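Local coordinates for protein beta-lactamase (Mycobacterium tuberculosis, PDB 4WHI) that forms the all-beta C-terminal domain of a penicillin-binding protein probably related to beta-lactamases, a domain whose own role is unknown, at residues 14-17 with 18-22; 25-28 with 29-32; 81-84 with 85-88. All blocks are in the same frame, centred on the assembly; numbering follows the deposited sequence.

How the contacts relate
The three contacts follow one another along the chain without nesting or crossing. Contact 1 comes first, a turn with helical backbone angles leading into strand 23-25. Contact 2 closes the loop that joins that strand to strand 33-38, its centre about 21 Å from the centre of contact 1. Contact 3 opens only after several more strands and closes the hairpin of strands 77-83 and 86-89; strand 86-89 in turn pairs with 99-101, an outermost strand of the sheet. Tyr25 OH of contact 2 is hydrogen-bonded to Tyr21 O of contact 1, and Phe82 of contact 3 packs against both tyrosines, while Tyr25 also packs on Leu87.

Contact 1: residues 14-17 with 18-22; sequences PSRP and LNDYV
A turn whose residues 18-21 have helical backbone angles leads into the first strand of the sheet, and the preceding residues 14-17 wrap against it through Arg16, Asp20 and Tyr21. Asp20 N donates to Pro17 O at 3.0 Å, reaching the carbonyl from above its plane. Proline suits the position before the turn: its ring restricts phi (-48°), which helps to hold that carbonyl in place, and the missing N-H costs nothing because the turn uses no donor there. Arg16 and Asp20 form a salt bridge: NH1 of Arg16 lies 2.5 Å from OD2 of Asp20, a short distance. The carboxylate oxygen sits at the edge of the guanidinium and nearly in its plane, yet the carboxylate is turned 49° from that plane and is met from above its own. The bend at chi3 (143°) turns NH1 toward the Asp20 carboxylate, while the CD methylene of Arg16 passes 3.4 Å from the same OD2. On another side of Arg16 the phenol of Tyr21 holds the backbone: Arg16 N donates to Tyr21 OH at 2.9 Å, and Ser15 CB lies 3.5 Å from that oxygen. Tyrosine fits here because its ring spans from the buried side of the turn to a polar atom of the incoming chain. The same hydroxyl is also hydrogen-bonded to Asp61. Leu18 CD2 rests near Ser15 OG, and its side chain continues onto Leu42 of strand 41-46 and Tyr37 of strand 33-38. Beneath the turn, the Tyr21 ring meets Phe63 of strand 62-66 edge-to-face and packs against Phe82 of strand 77-83.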
loop_
_atom_site.group_PDB
_atom_site.type_symbol
_atom_site.label_atom_id
_atom_site.label_comp_id
_atom_site.label_asym_id
_atom_site.label_seq_id
_atom_site.Cartn_x
_atom_site.Cartn_y
_atom_site.Cartn_z
ATOM N N PRO A 14 15.420 2.347 -4.791
ATOM C CA PRO A 14 14.349 2.735 -5.712
ATOM C C PRO A 14 13.323 1.627 -5.914
ATOM O O PRO A 14 13.622 0.452 -5.698
ATOM C CB PRO A 14 15.087 3.008 -7.030
ATOM C CG PRO A 14 16.384 2.291 -6.909
ATOM C CD PRO A 14 16.734 2.307 -5.455
ATOM N N SER A 15 12.124 2.012 -6.324
ATOM C CA SER A 15 11.117 1.050 -6.733
ATOM C C SER A 15 11.466 0.469 -8.104
ATOM O O SER A 15 12.278 1.030 -8.851
ATOM C CB SER A 15 9.737 1.710 -6.785
ATOM O OG SER A 15 9.638 2.639 -7.853
ATOM N N ARG A 16 10.847 -0.663 -8.416
ATOM C CA ARG A 16 10.780 -1.177 -9.789
ATOM C C ARG A 16 9.963 -0.207 -10.649
ATOM O O ARG A 16 9.253 0.641 -10.106
ATOM C CB ARG A 16 10.097 -2.554 -9.815
ATOM C CG ARG A 16 10.916 -3.703 -9.237
ATOM C CD ARG A 16 10.214 -5.049 -9.418
ATOM N NE ARG A 16 11.159 -6.136 -9.718
ATOM C CZ ARG A 16 11.463 -6.595 -10.937
ATOM N NH1 ARG A 16 10.902 -6.094 -12.034
ATOM N NH2 ARG A 16 12.344 -7.583 -11.063
ATOM N N PRO A 17 10.048 -0.328 -11.990
ATOM C CA PRO A 17 9.096 0.390 -12.848
ATOM C C PRO A 17 7.678 0.157 -12.322
ATOM O O PRO A 17 7.347 -0.970 -11.954
ATOM C CB PRO A 17 9.290 -0.261 -14.217
ATOM C CG PRO A 17 10.670 -0.835 -14.190
ATOM C CD PRO A 17 10.960 -1.193 -12.763
ATOM N N LEU A 18 6.862 1.204 -12.256
ATOM C CA LEU A 18 5.599 1.112 -11.519
ATOM C C LEU A 18 4.610 0.102 -12.114
ATOM O O LEU A 18 3.808 -0.469 -11.385
ATOM C CB LEU A 18 4.971 2.493 -11.330
ATOM C CG LEU A 18 5.747 3.432 -10.398
ATOM C CD1 LEU A 18 5.034 4.764 -10.278
ATOM C CD2 LEU A 18 5.975 2.820 -9.017
ATOM N N ASN A 19 4.689 -0.150 -13.415
ATOM C CA ASN A 19 3.835 -1.169 -14.031
ATOM C C ASN A 19 3.960 -2.527 -13.341
ATOM O O ASN A 19 3.009 -3.300 -13.324
ATOM C CB ASN A 19 4.142 -1.318 -15.526
ATOM C CG ASN A 19 5.383 -2.155 -15.795
ATOM O OD1 ASN A 19 6.509 -1.647 -15.852
ATOM N ND2 ASN A 19 5.179 -3.440 -15.980
ATOM N N ASP A 20 5.140 -2.821 -12.793
ATOM C CA ASP A 20 5.384 -4.128 -12.168
ATOM C C ASP A 20 4.454 -4.429 -11.001
ATOM O O ASP A 20 4.170 -5.593 -10.729
ATOM C CB ASP A 20 6.834 -4.250 -11.694
ATOM C CG ASP A 20 7.788 -4.590 -12.810
ATOM O OD1 ASP A 20 7.337 -4.938 -13.929
ATOM O OD2 ASP A 20 9.008 -4.518 -12.559
ATOM N N TYR A 21 3.983 -3.384 -10.324
ATOM C CA TYR A 21 3.133 -3.548 -9.138
ATOM C C TYR A 21 1.640 -3.647 -9.447
ATOM O O TYR A 21 0.847 -4.090 -8.601
ATOM C CB TYR A 21 3.377 -2.396 -8.175
ATOM C CG TYR A 21 4.831 -2.222 -7.785
ATOM C CD1 TYR A 21 5.452 -3.110 -6.919
ATOM C CD2 TYR A 21 5.583 -1.159 -8.282
ATOM C CE1 TYR A 21 6.780 -2.945 -6.552
ATOM C CE2 TYR A 21 6.911 -0.987 -7.919
ATOM C CZ TYR A 21 7.502 -1.879 -7.056
ATOM O OH TYR A 21 8.819 -1.703 -6.697
ATOM N N VAL A 22 1.253 -3.233 -10.645
ATOM C CA VAL A 22 -0.158 -3.147 -11.024
ATOM C C VAL A 22 -0.788 -4.545 -11.127
ATOM O O VAL A 22 -0.161 -5.493 -11.601
ATOM C CB VAL A 22 -0.303 -2.334 -12.332
ATOM C CG1 VAL A 22 -1.707 -2.407 -12.905
ATOM C CG2 VAL A 22 0.092 -0.882 -12.080
#

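Contact 2: residues 25-28 with 29-32; sequences YAND and YWGP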
loop_
_atom_site.group_PDB
_atom_site.type_symbol
_atom_site.label_atom_id
_atom_site.label_comp_id
_atom_site.label_asym_id
_atom_site.label_seq_id
_atom_site.Cartn_x
_atom_site.Cartn_y
_atom_site.Cartn_z
ATOM N N TYR A 25 -4.820 -8.409 -6.647
ATOM C CA TYR A 25 -4.243 -9.360 -5.716
ATOM C C TYR A 25 -5.366 -9.976 -4.881
ATOM O O TYR A 25 -6.011 -9.290 -4.072
ATOM C CB TYR A 25 -3.218 -8.657 -4.829
ATOM C CG TYR A 25 -2.026 -8.063 -5.569
ATOM C CD1 TYR A 25 -2.139 -6.882 -6.307
ATOM C CD2 TYR A 25 -0.784 -8.676 -5.514
ATOM C CE1 TYR A 25 -1.040 -6.343 -6.972
ATOM C CE2 TYR A 25 0.315 -8.140 -6.157
ATOM C CZ TYR A 25 0.187 -6.979 -6.892
ATOM O OH TYR A 25 1.297 -6.466 -7.537
ATOM N N ALA A 26 -5.609 -11.266 -5.096
ATOM C CA ALA A 26 -6.747 -11.957 -4.499
ATOM C C ALA A 26 -6.557 -12.266 -3.019
ATOM O O ALA A 26 -5.434 -12.456 -2.544
ATOM C CB ALA A 26 -7.028 -13.241 -5.255
ATOM N N ASN A 27 -7.684 -12.319 -2.314
ATOM C CA ASN A 27 -7.752 -12.740 -0.921
ATOM C C ASN A 27 -9.212 -13.082 -0.594
ATOM O O ASN A 27 -10.091 -12.229 -0.731
ATOM C CB ASN A 27 -7.242 -11.600 -0.032
ATOM C CG ASN A 27 -7.201 -11.962 1.444
ATOM O OD1 ASN A 27 -8.226 -12.259 2.048
ATOM N ND2 ASN A 27 -6.024 -11.885 2.039
ATOM N N ASP A 28 -9.462 -14.323 -0.170
ATOM C CA ASP A 28 -10.817 -14.813 0.120
ATOM C C ASP A 28 -11.483 -14.080 1.287
ATOM O O ASP A 28 -12.711 -13.900 1.319
ATOM C CB ASP A 28 -10.768 -16.312 0.460
ATOM C CG ASP A 28 -10.281 -17.170 -0.698
ATOM O OD1 ASP A 28 -10.465 -16.764 -1.866
ATOM O OD2 ASP A 28 -9.719 -18.262 -0.441
ATOM N N TYR A 29 -10.671 -13.667 2.251
ATOM C CA TYR A 29 -11.173 -13.100 3.498
ATOM C C TYR A 29 -11.502 -11.608 3.372
ATOM O O TYR A 29 -12.602 -11.179 3.740
ATOM C CB TYR A 29 -10.149 -13.337 4.614
ATOM C CG TYR A 29 -10.661 -13.029 6.002
ATOM C CD1 TYR A 29 -11.704 -13.764 6.554
ATOM C CD2 TYR A 29 -10.107 -12.009 6.765
ATOM C CE1 TYR A 29 -12.181 -13.492 7.827
ATOM C CE2 TYR A 29 -10.582 -11.724 8.042
ATOM C CZ TYR A 29 -11.619 -12.478 8.568
ATOM O OH TYR A 29 -12.107 -12.208 9.824
ATOM N N TRP A 30 -10.549 -10.834 2.853
ATOM C CA TRP A 30 -10.699 -9.384 2.713
ATOM C C TRP A 30 -11.206 -8.960 1.332
ATOM O O TRP A 30 -11.533 -7.795 1.119
ATOM C CB TRP A 30 -9.360 -8.694 2.983
ATOM C CG TRP A 30 -8.810 -8.922 4.350
ATOM C CD1 TRP A 30 -7.665 -9.587 4.665
ATOM C CD2 TRP A 30 -9.378 -8.489 5.597
ATOM N NE1 TRP A 30 -7.476 -9.595 6.027
ATOM C CE2 TRP A 30 -8.509 -8.926 6.623
ATOM C CE3 TRP A 30 -10.534 -7.775 5.946
ATOM C CZ2 TRP A 30 -8.761 -8.676 7.969
ATOM C CZ3 TRP A 30 -10.779 -7.523 7.292
ATOM C CH2 TRP A 30 -9.898 -7.973 8.282
ATOM N N GLY A 31 -11.279 -9.899 0.395
ATOM C CA GLY A 31 -11.560 -9.560 -0.993
ATOM C C GLY A 31 -10.295 -9.048 -1.657
ATOM O O GLY A 31 -9.259 -8.900 -1.005
ATOM N N PRO A 32 -10.362 -8.770 -2.962
ATOM C CA PRO A 32 -9.137 -8.409 -3.674
ATOM C C PRO A 32 -8.603 -7.027 -3.333
ATOM O O PRO A 32 -9.375 -6.130 -3.008
ATOM C CB PRO A 32 -9.558 -8.462 -5.141
ATOM C CG PRO A 32 -11.022 -8.192 -5.122
ATOM C CD PRO A 32 -11.528 -8.834 -3.860
#
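Between Asn27 and Gly31 the chain reverses direction, so that residues 25-28 and 29-32 run 152° apart, and Gly31 N closes the bend with a weak bond to Asn27 O at 2.8 Å. A chi1 of -177° sets CG of Asn27 opposite its backbone N, which turns the side chain back along one side of the bend and brings OD1 to two successive N-H groups. Trp30 N donates almost straight to OD1 at 2.8 Å, from above the plane of the amide; Tyr29 N reaches the same oxygen more weakly, closing an Asx turn, and with the weak Gly31 bond the set makes an Asx motif. Asparagine suits the place because one end of its amide accepts these backbone hydrogens while the other donates: ND2 bonds to the carbonyls of Leu97 and Thr99. The loop connects strand 23-25 to its antiparallel neighbour 33-38 in the sheet, and this amide ties it to the chain at the start of strand 99-101. Trp30 runs alongside Asn27, its CD1 3.9 Å from ND2. Over one face of the indole lies Tyr29 CD2, displaced toward the rim, and the indole also meets the ring of Tyr92. Gly31 has a positive phi (79°), and a side chain there would press on the preceding carbonyl oxygen. Past it, Pro32 CA makes a C-H...O contact with Tyr25 O at 3.3 Å.

Contact 3: residues 81-84 with 85-88; sequences TFAG and DTLN
Ala83 O is gripped twice by Thr86. Thr86 OG1 donates to it at 2.8 Å in the carbonyl plane, on a lone pair, while Thr86 N comes at 3.0 Å from well above that plane. The hydroxyl reaches back because chi1 of 74° sets OG1 between the backbone N and the carbonyl carbon, a use of threonine that reinforces the closing pair of the hairpin. A water then donates to both Thr86 OG1 and Thr81 O, bridging the strands. Ala83 N returns a nearly straight bond to Thr86 O, and Thr81 with Asn88 forms the next hydrogen-bonded pair, with Asn88 N 2.8 Å from Thr81 O. Residues 83-86 make a type II' beta turn, the tight connection of a two-residue beta hairpin; glycine suits its first corner, where Gly84 has a positive phi (64°). Phe82 and Leu87, the non-hydrogen-bonded pair between these rungs, project from the face of the sheet opposite Thr81, Ala83, Thr86 and Asn88, both buried. Leu87 CD1 stands above the centre of the Phe82 ring, 3.7 Å from its centroid and 9° off the normal, a CH-pi contact between side chains that lie side by side. Beyond the pair, both side chains touch Val35 of strand 33-38. Asp85 makes a salt bridge to Arg102, and Asn88 ND2 bonds to Asp93 and to Thr99 of strand 99-101, the neighbour that hydrogen-bonds to strand 86-89 through Phe100 and Leu87.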
loop_
_atom_site.group_PDB
_atom_site.type_symbol
_atom_site.label_atom_id
_atom_site.label_comp_id
_atom_site.label_asym_id
_atom_site.label_seq_id
_atom_site.Cartn_x
_atom_site.Cartn_y
_atom_site.Cartn_z
ATOM N N THR A 81 3.672 -3.943 1.163
ATOM C CA THR A 81 4.937 -4.536 0.730
ATOM C C THR A 81 4.686 -5.509 -0.408
ATOM O O THR A 81 3.963 -6.493 -0.248
ATOM C CB THR A 81 5.630 -5.272 1.889
ATOM O OG1 THR A 81 5.802 -4.368 2.985
ATOM C CG2 THR A 81 6.996 -5.808 1.465
ATOM N N PHE A 82 5.270 -5.217 -1.562
ATOM C CA PHE A 82 5.141 -6.083 -2.723
ATOM C C PHE A 82 6.327 -7.047 -2.791
ATOM O O PHE A 82 7.474 -6.650 -2.597
ATOM C CB PHE A 82 5.091 -5.263 -4.010
ATOM C CG PHE A 82 3.874 -4.392 -4.150
ATOM C CD1 PHE A 82 3.869 -3.098 -3.643
ATOM C CD2 PHE A 82 2.753 -4.841 -4.846
ATOM C CE1 PHE A 82 2.770 -2.278 -3.801
ATOM C CE2 PHE A 82 1.647 -4.023 -4.999
ATOM C CZ PHE A 82 1.659 -2.741 -4.474
ATOM N N ALA A 83 6.045 -8.310 -3.090
ATOM C CA ALA A 83 7.094 -9.300 -3.319
ATOM C C ALA A 83 6.598 -10.330 -4.314
ATOM O O ALA A 83 5.776 -11.184 -3.976
ATOM C CB ALA A 83 7.494 -9.964 -2.010
ATOM N N GLY A 84 7.086 -10.228 -5.550
ATOM C CA GLY A 84 6.657 -11.101 -6.631
ATOM C C GLY A 84 5.190 -10.916 -6.946
ATOM O O GLY A 84 4.763 -9.821 -7.303
ATOM N N ASP A 85 4.412 -11.985 -6.807
ATOM C CA ASP A 85 2.978 -11.906 -7.043
ATOM C C ASP A 85 2.177 -11.692 -5.750
ATOM O O ASP A 85 0.962 -11.843 -5.751
ATOM C CB ASP A 85 2.494 -13.148 -7.803
ATOM C CG ASP A 85 2.796 -13.079 -9.304
ATOM O OD1 ASP A 85 3.186 -12.000 -9.814
ATOM O OD2 ASP A 85 2.630 -14.111 -9.983
ATOM N N THR A 86 2.849 -11.311 -4.664
ATOM C CA THR A 86 2.170 -11.073 -3.392
ATOM C C THR A 86 2.249 -9.611 -2.974
ATOM O O THR A 86 3.236 -8.906 -3.251
ATOM C CB THR A 86 2.723 -11.944 -2.240
ATOM O OG1 THR A 86 4.000 -11.449 -1.808
ATOM C CG2 THR A 86 2.840 -13.405 -2.660
ATOM N N LEU A 87 1.186 -9.175 -2.308
ATOM C CA LEU A 87 1.125 -7.886 -1.656
ATOM C C LEU A 87 0.741 -8.143 -0.204
ATOM O O LEU A 87 -0.279 -8.768 0.055
ATOM C CB LEU A 87 0.070 -7.021 -2.333
ATOM C CG LEU A 87 -0.338 -5.723 -1.638
ATOM C CD1 LEU A 87 0.864 -4.810 -1.433
ATOM C CD2 LEU A 87 -1.408 -5.034 -2.457
ATOM N N ASN A 88 1.566 -7.678 0.729
ATOM C CA ASN A 88 1.261 -7.784 2.148
ATOM C C ASN A 88 0.876 -6.418 2.677
ATOM O O ASN A 88 1.650 -5.468 2.572
ATOM C CB ASN A 88 2.454 -8.326 2.937
ATOM C CG ASN A 88 2.151 -8.469 4.420
ATOM O OD1 ASN A 88 2.290 -7.518 5.181
ATOM N ND2 ASN A 88 1.724 -9.657 4.831
HETATM O O HOH W 1 3.569 -4.673 4.851
HETATM O O HOH W 2 4.471 -9.300 0.008
#